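Local structure of EvdMO1 (Micromonospora carbonacea, 5T39) at residues D190-K195 / R218-A223; Q28-E33 / V117-G122. The protein probably transfers a methyl group from S-adenosylmethionine in everninomicin biosynthesis, using the methyltransferase domain of a fused methyltransferase-oxidase enzyme. All coordinates share one frame; numbering follows the deposited sequence.

Contact 1 (D190-K195 / R218-A223); sequences DGYSVK and RASLFA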
loop_
_atom_site.group_PDB
_atom_site.type_symbol
_atom_site.label_atom_id
_atom_site.label_comp_id
_atom_site.label_asym_id
_atom_site.label_seq_id
_atom_site.Cartn_x
_atom_site.Cartn_y
_atom_site.Cartn_z
ATOM N N ASP A 190 -21.539 -9.364 -5.615
ATOM C CA ASP A 190 -21.004 -9.452 -6.979
ATOM C C ASP A 190 -20.449 -10.845 -7.268
ATOM O O ASP A 190 -19.433 -11.006 -7.943
ATOM C CB ASP A 190 -19.970 -8.373 -7.302
ATOM C CG ASP A 190 -19.597 -8.364 -8.790
ATOM O OD1 ASP A 190 -20.434 -8.819 -9.607
ATOM O OD2 ASP A 190 -18.474 -7.932 -9.127
ATOM N N GLY A 191 -21.139 -11.866 -6.764
ATOM C CA GLY A 191 -20.732 -13.231 -6.992
ATOM C C GLY A 191 -19.503 -13.693 -6.239
ATOM O O GLY A 191 -19.113 -14.854 -6.392
ATOM N N TYR A 192 -18.886 -12.843 -5.430
ATOM C CA TYR A 192 -17.711 -13.193 -4.652
ATOM C C TYR A 192 -18.125 -13.596 -3.247
ATOM O O TYR A 192 -19.071 -13.037 -2.679
ATOM C CB TYR A 192 -16.757 -12.001 -4.573
ATOM C CG TYR A 192 -16.235 -11.559 -5.920
ATOM C CD1 TYR A 192 -15.378 -12.366 -6.657
ATOM C CD2 TYR A 192 -16.593 -10.331 -6.456
ATOM C CE1 TYR A 192 -14.903 -11.960 -7.887
ATOM C CE2 TYR A 192 -16.115 -9.919 -7.684
ATOM C CZ TYR A 192 -15.273 -10.748 -8.388
ATOM O OH TYR A 192 -14.768 -10.378 -9.613
ATOM N N SER A 193 -17.419 -14.575 -2.687
ATOM C CA SER A 193 -17.636 -14.990 -1.305
ATOM C C SER A 193 -16.831 -14.098 -0.375
ATOM O O SER A 193 -15.608 -13.972 -0.531
ATOM C CB SER A 193 -17.233 -16.450 -1.112
ATOM O OG SER A 193 -18.029 -17.304 -1.915
ATOM N N VAL A 194 -17.526 -13.486 0.589
ATOM C CA VAL A 194 -16.978 -12.404 1.391
ATOM C C VAL A 194 -17.237 -12.628 2.870
ATOM O O VAL A 194 -18.320 -13.070 3.275
ATOM C CB VAL A 194 -17.524 -11.027 0.953
ATOM C CG1 VAL A 194 -17.071 -10.718 -0.450
ATOM C CG2 VAL A 194 -19.043 -10.954 1.057
ATOM N N LYS A 195 -16.243 -12.268 3.679
ATOM C CA LYS A 195 -16.362 -12.144 5.122
ATOM C C LYS A 195 -16.525 -10.659 5.406
ATOM O O LYS A 195 -15.583 -9.879 5.234
ATOM C CB LYS A 195 -15.134 -12.722 5.827
ATOM C CG LYS A 195 -15.297 -12.751 7.339
ATOM C CD LYS A 195 -14.220 -13.532 8.049
ATOM C CE LYS A 195 -14.495 -13.599 9.547
ATOM N NZ LYS A 195 -15.872 -14.084 9.861
ATOM N N ARG A 218 -10.066 -17.543 -0.830
ATOM C CA ARG A 218 -8.989 -17.626 -1.809
ATOM C C ARG A 218 -9.533 -17.667 -3.225
ATOM O O ARG A 218 -9.021 -16.984 -4.119
ATOM C CB ARG A 218 -8.093 -18.838 -1.557
ATOM C CG ARG A 218 -6.750 -18.704 -2.266
ATOM C CD ARG A 218 -5.904 -19.956 -2.105
ATOM N NE ARG A 218 -4.530 -19.779 -2.579
ATOM C CZ ARG A 218 -4.134 -19.879 -3.847
ATOM N NH1 ARG A 218 -4.994 -20.177 -4.817
ATOM N NH2 ARG A 218 -2.850 -19.709 -4.145
ATOM N N ALA A 219 -10.556 -18.490 -3.459
ATOM C CA ALA A 219 -11.094 -18.602 -4.805
ATOM C C ALA A 219 -11.617 -17.257 -5.283
ATOM O O ALA A 219 -11.458 -16.900 -6.451
ATOM C CB ALA A 219 -12.206 -19.648 -4.848
ATOM N N SER A 220 -12.264 -16.503 -4.396
ATOM C CA SER A 220 -12.815 -15.222 -4.809
ATOM C C SER A 220 -11.721 -14.190 -5.037
ATOM O O SER A 220 -11.869 -13.335 -5.911
ATOM C CB SER A 220 -13.830 -14.721 -3.786
ATOM O OG SER A 220 -14.932 -15.606 -3.709
ATOM N N LEU A 221 -10.632 -14.243 -4.265
ATOM C CA LEU A 221 -9.499 -13.364 -4.523
ATOM C C LEU A 221 -8.928 -13.613 -5.909
ATOM O O LEU A 221 -8.680 -12.669 -6.668
ATOM C CB LEU A 221 -8.430 -13.559 -3.448
ATOM C CG LEU A 221 -7.130 -12.797 -3.686
ATOM C CD1 LEU A 221 -7.363 -11.294 -3.723
ATOM C CD2 LEU A 221 -6.106 -13.170 -2.629
ATOM N N PHE A 222 -8.703 -14.881 -6.257
ATOM C CA PHE A 222 -8.151 -15.186 -7.571
ATOM C C PHE A 222 -9.146 -14.847 -8.672
ATOM O O PHE A 222 -8.749 -14.329 -9.724
ATOM C CB PHE A 222 -7.656 -16.634 -7.623
ATOM C CG PHE A 222 -6.282 -16.793 -7.044
ATOM C CD1 PHE A 222 -5.192 -17.005 -7.870
ATOM C CD2 PHE A 222 -6.055 -16.682 -5.685
ATOM C CE1 PHE A 222 -3.912 -17.118 -7.351
ATOM C CE2 PHE A 222 -4.772 -16.761 -5.166
ATOM C CZ PHE A 222 -3.699 -16.985 -6.007
ATOM N N ALA A 223 -10.439 -15.104 -8.448
ATOM C CA ALA A 223 -11.433 -14.708 -9.438
ATOM C C ALA A 223 -11.461 -13.196 -9.624
ATOM O O ALA A 223 -11.576 -12.707 -10.749
ATOM C CB ALA A 223 -12.816 -15.225 -9.045
#

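Contact 2 (Q28-E33 / V117-G122); sequences QRRAKE and VMEVHG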
loop_
_atom_site.group_PDB
_atom_site.type_symbol
_atom_site.label_atom_id
_atom_site.label_comp_id
_atom_site.label_asym_id
_atom_site.label_seq_id
_atom_site.Cartn_x
_atom_site.Cartn_y
_atom_site.Cartn_z
ATOM N N GLN A 28 13.939 17.200 14.595
ATOM C CA GLN A 28 13.471 16.820 15.922
ATOM C C GLN A 28 12.113 17.446 16.235
ATOM O O GLN A 28 11.190 16.764 16.691
ATOM C CB GLN A 28 14.507 17.246 16.960
ATOM C CG GLN A 28 14.143 16.857 18.383
ATOM C CD GLN A 28 15.205 17.220 19.408
ATOM O OE1 GLN A 28 16.114 18.008 19.141
ATOM N NE2 GLN A 28 15.079 16.656 20.600
ATOM N N ARG A 29 11.974 18.748 15.998
ATOM C CA ARG A 29 10.740 19.439 16.341
ATOM C C ARG A 29 9.574 18.859 15.556
ATOM O O ARG A 29 8.494 18.596 16.105
ATOM C CB ARG A 29 10.875 20.930 16.031
ATOM C CG ARG A 29 9.659 21.730 16.476
ATOM C CD ARG A 29 9.536 23.064 15.750
ATOM N NE ARG A 29 9.268 22.856 14.338
ATOM C CZ ARG A 29 8.089 22.493 13.836
ATOM N NH1 ARG A 29 7.025 22.330 14.615
ATOM N NH2 ARG A 29 7.986 22.281 12.537
ATOM N N ARG A 30 9.769 18.676 14.255
ATOM C CA ARG A 30 8.673 18.253 13.404
ATOM C C ARG A 30 8.330 16.789 13.641
ATOM O O ARG A 30 7.151 16.428 13.694
ATOM C CB ARG A 30 9.045 18.525 11.956
ATOM C CG ARG A 30 7.882 18.503 11.013
ATOM C CD ARG A 30 8.248 19.251 9.745
ATOM N NE ARG A 30 7.380 18.869 8.664
ATOM C CZ ARG A 30 7.695 18.996 7.388
ATOM N NH1 ARG A 30 6.841 18.582 6.475
ATOM N NH2 ARG A 30 8.867 19.512 7.022
ATOM N N ALA A 31 9.336 15.926 13.821
ATOM C CA ALA A 31 9.046 14.526 14.121
ATOM C C ALA A 31 8.231 14.409 15.398
ATOM O O ALA A 31 7.308 13.589 15.486
ATOM C CB ALA A 31 10.334 13.716 14.241
ATOM N N LYS A 32 8.541 15.247 16.393
ATOM C CA LYS A 32 7.786 15.239 17.642
ATOM C C LYS A 32 6.356 15.719 17.426
ATOM O O LYS A 32 5.401 15.131 17.944
ATOM C CB LYS A 32 8.500 16.094 18.693
ATOM C CG LYS A 32 7.789 16.166 20.008
ATOM C CD LYS A 32 8.569 17.011 21.008
ATOM C CE LYS A 32 7.856 17.160 22.339
ATOM N NZ LYS A 32 7.889 15.894 23.107
ATOM N N GLU A 33 6.194 16.806 16.676
ATOM C CA GLU A 33 4.864 17.327 16.390
ATOM C C GLU A 33 4.002 16.298 15.683
ATOM O O GLU A 33 2.785 16.277 15.878
ATOM C CB GLU A 33 4.991 18.583 15.537
ATOM C CG GLU A 33 3.685 19.291 15.269
ATOM C CD GLU A 33 3.932 20.616 14.588
ATOM O OE1 GLU A 33 4.593 20.619 13.533
ATOM O OE2 GLU A 33 3.511 21.663 15.123
ATOM N N VAL A 117 8.877 12.839 5.687
ATOM C CA VAL A 117 9.916 11.876 5.333
ATOM C C VAL A 117 10.532 12.227 3.982
ATOM O O VAL A 117 11.761 12.228 3.814
ATOM C CB VAL A 117 9.342 10.446 5.366
ATOM C CG1 VAL A 117 10.311 9.429 4.760
ATOM C CG2 VAL A 117 8.977 10.060 6.795
ATOM N N MET A 118 9.690 12.524 2.987
ATOM C CA MET A 118 10.225 12.830 1.661
ATOM C C MET A 118 11.062 14.098 1.682
ATOM O O MET A 118 12.059 14.195 0.964
ATOM C CB MET A 118 9.120 12.983 0.622
ATOM C CG MET A 118 8.281 11.758 0.438
ATOM S SD MET A 118 9.181 10.208 0.192
ATOM C CE MET A 118 8.118 9.171 1.191
ATOM N N GLU A 119 10.636 15.100 2.447
ATOM C CA GLU A 119 11.409 16.332 2.526
ATOM C C GLU A 119 12.754 16.097 3.203
ATOM O O GLU A 119 13.786 16.582 2.726
ATOM C CB GLU A 119 10.616 17.423 3.243
ATOM C CG GLU A 119 11.375 18.735 3.219
ATOM C CD GLU A 119 10.610 19.922 3.746
ATOM O OE1 GLU A 119 9.498 19.757 4.268
ATOM O OE2 GLU A 119 11.149 21.042 3.652
ATOM N N VAL A 120 12.773 15.342 4.304
ATOM C CA VAL A 120 14.029 15.078 5.002
ATOM C C VAL A 120 15.007 14.361 4.085
ATOM O O VAL A 120 16.209 14.641 4.102
ATOM C CB VAL A 120 13.767 14.273 6.289
ATOM C CG1 VAL A 120 15.065 13.793 6.913
ATOM C CG2 VAL A 120 12.971 15.082 7.279
ATOM N N HIS A 121 14.517 13.414 3.289
ATOM C CA HIS A 121 15.358 12.602 2.421
ATOM C C HIS A 121 15.601 13.226 1.052
ATOM O O HIS A 121 16.388 12.681 0.273
ATOM C CB HIS A 121 14.740 11.207 2.254
ATOM C CG HIS A 121 14.901 10.345 3.463
ATOM N ND1 HIS A 121 15.971 9.498 3.627
ATOM C CD2 HIS A 121 14.133 10.205 4.569
ATOM C CE1 HIS A 121 15.861 8.873 4.784
ATOM N NE2 HIS A 121 14.757 9.287 5.380
ATOM N N GLY A 122 14.966 14.348 0.736
ATOM C CA GLY A 122 15.154 14.958 -0.575
ATOM C C GLY A 122 14.654 14.116 -1.731
ATOM O O GLY A 122 15.256 14.127 -2.811
#

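Contact 1 (D190-K195 / R218-A223)
Tyr192 and Ser220 bring the two backbones closest, with their CA atoms 5.3 Å apart. Strand 192-195 and helix 218-223 run at 124° to each other, and their axes approach to 7.3 Å. Ser220 points at the strand. Its OG is anti to its carbonyl carbon (chi1 -63°), which turns the hydroxyl to the strand backbone. There Ser220 OG accepts a hydrogen bond from Ser193 N, at 2.9 Å and 156° at the hydrogen. Ser220 OG is also bonded to Asp217 OD1, just ahead of the helix, so two partners fix this buried hydroxyl. Ser193 CB packs against Ser220 OG at 3.6 Å.

The Tyr192 ring lies beside the helix. Ala223 CB meets its edge near the ring plane, 4.0 Å from Tyr192 CE1. Ser220 O approaches Tyr192 CD1 obliquely at 3.7 Å. Tyr192 OH bonds to Asn227 ND2, further along the same helix, and its ring stacks on Trp160 of helix 159-169. The three-stranded antiparallel sheet that holds Tyr192 is an addition to the Rossmann-like methyltransferase fold. It lies in the chain between strand 172-180 and helix 218-228, and packs on that helix.

Contact 2 (Q28-E33 / V117-G122)
Arg30 and Glu119 meet in a salt bridge between two helices. Arg30 NH2 donates to Glu119 OE1 at 2.8 Å. The bond is straight, 180° at the hydrogen. OE1 lies in the guanidinium plane, at its edge. The carboxylate is turned differently: the nitrogen meets OE1 from above the carboxylate plane, 51° out of it. The two planes are 72° apart. This is a single bond and not a flat two-pronged pair. Arg30 NH1 stays 3.6 Å from Glu119 OE1. Both residues have two deposited conformers, so the bridge describes one conformer of each.

Each chain reaches the other by being extended. In Arg30, CG is anti to the backbone N, and the chain stays stretched from CG to NE. Glu119 also has CG anti to its backbone N and is extended beyond it. The side chains cross at about a right angle. The bridge ties the N-terminal helix 24-33 to helix 108-121. The latter belongs to a beta-alpha-beta unit of the Rossmann-like core, where it links the neighbouring parallel strands 100-105 and 126-130.

Met22 touches both bridge residues, and Phe116 lies against Arg30 and Ala31. Other contacts join the two helices to the loop and strand nearby: Ala31 O accepts from Trp37 NE1, and His121 sits edge-to-face with Phe43 of strand 41-43. On helix 24-33, Arg29 NH1 forms a second salt bridge with Glu33 OE1, at 3.2 Å and one turn along; its NH2 also pairs with Glu26. Glu119 stands in the last turn of helix 108-121. Gly122 ends that helix with positive phi in a Schellman motif, and Gly122 N bonds back to Glu119 O at 3.2 Å.

How the contacts relate
The chain's centre lies between contacts 1 and 2, about 21 Å from the centre of each. Their own centres are about 41 Å apart. Their nearest atoms are about 26 Å apart, so they do not touch. Both segments of contact 2 come earlier in the sequence than those of contact 1. The seven-stranded sheet relates them. Helix 108-121 of contact 2 leads into outermost strand 126-130, while helix 218-228 of contact 1 leads into the other, 232-239. S-adenosyl-L-homocysteine binds in a pocket of 20 residues between 65 and 209. Segments 28-33 and 218-223 fall outside that span. Segments 117-122 and 190-195 fall inside it, which alone does not make them pocket residues.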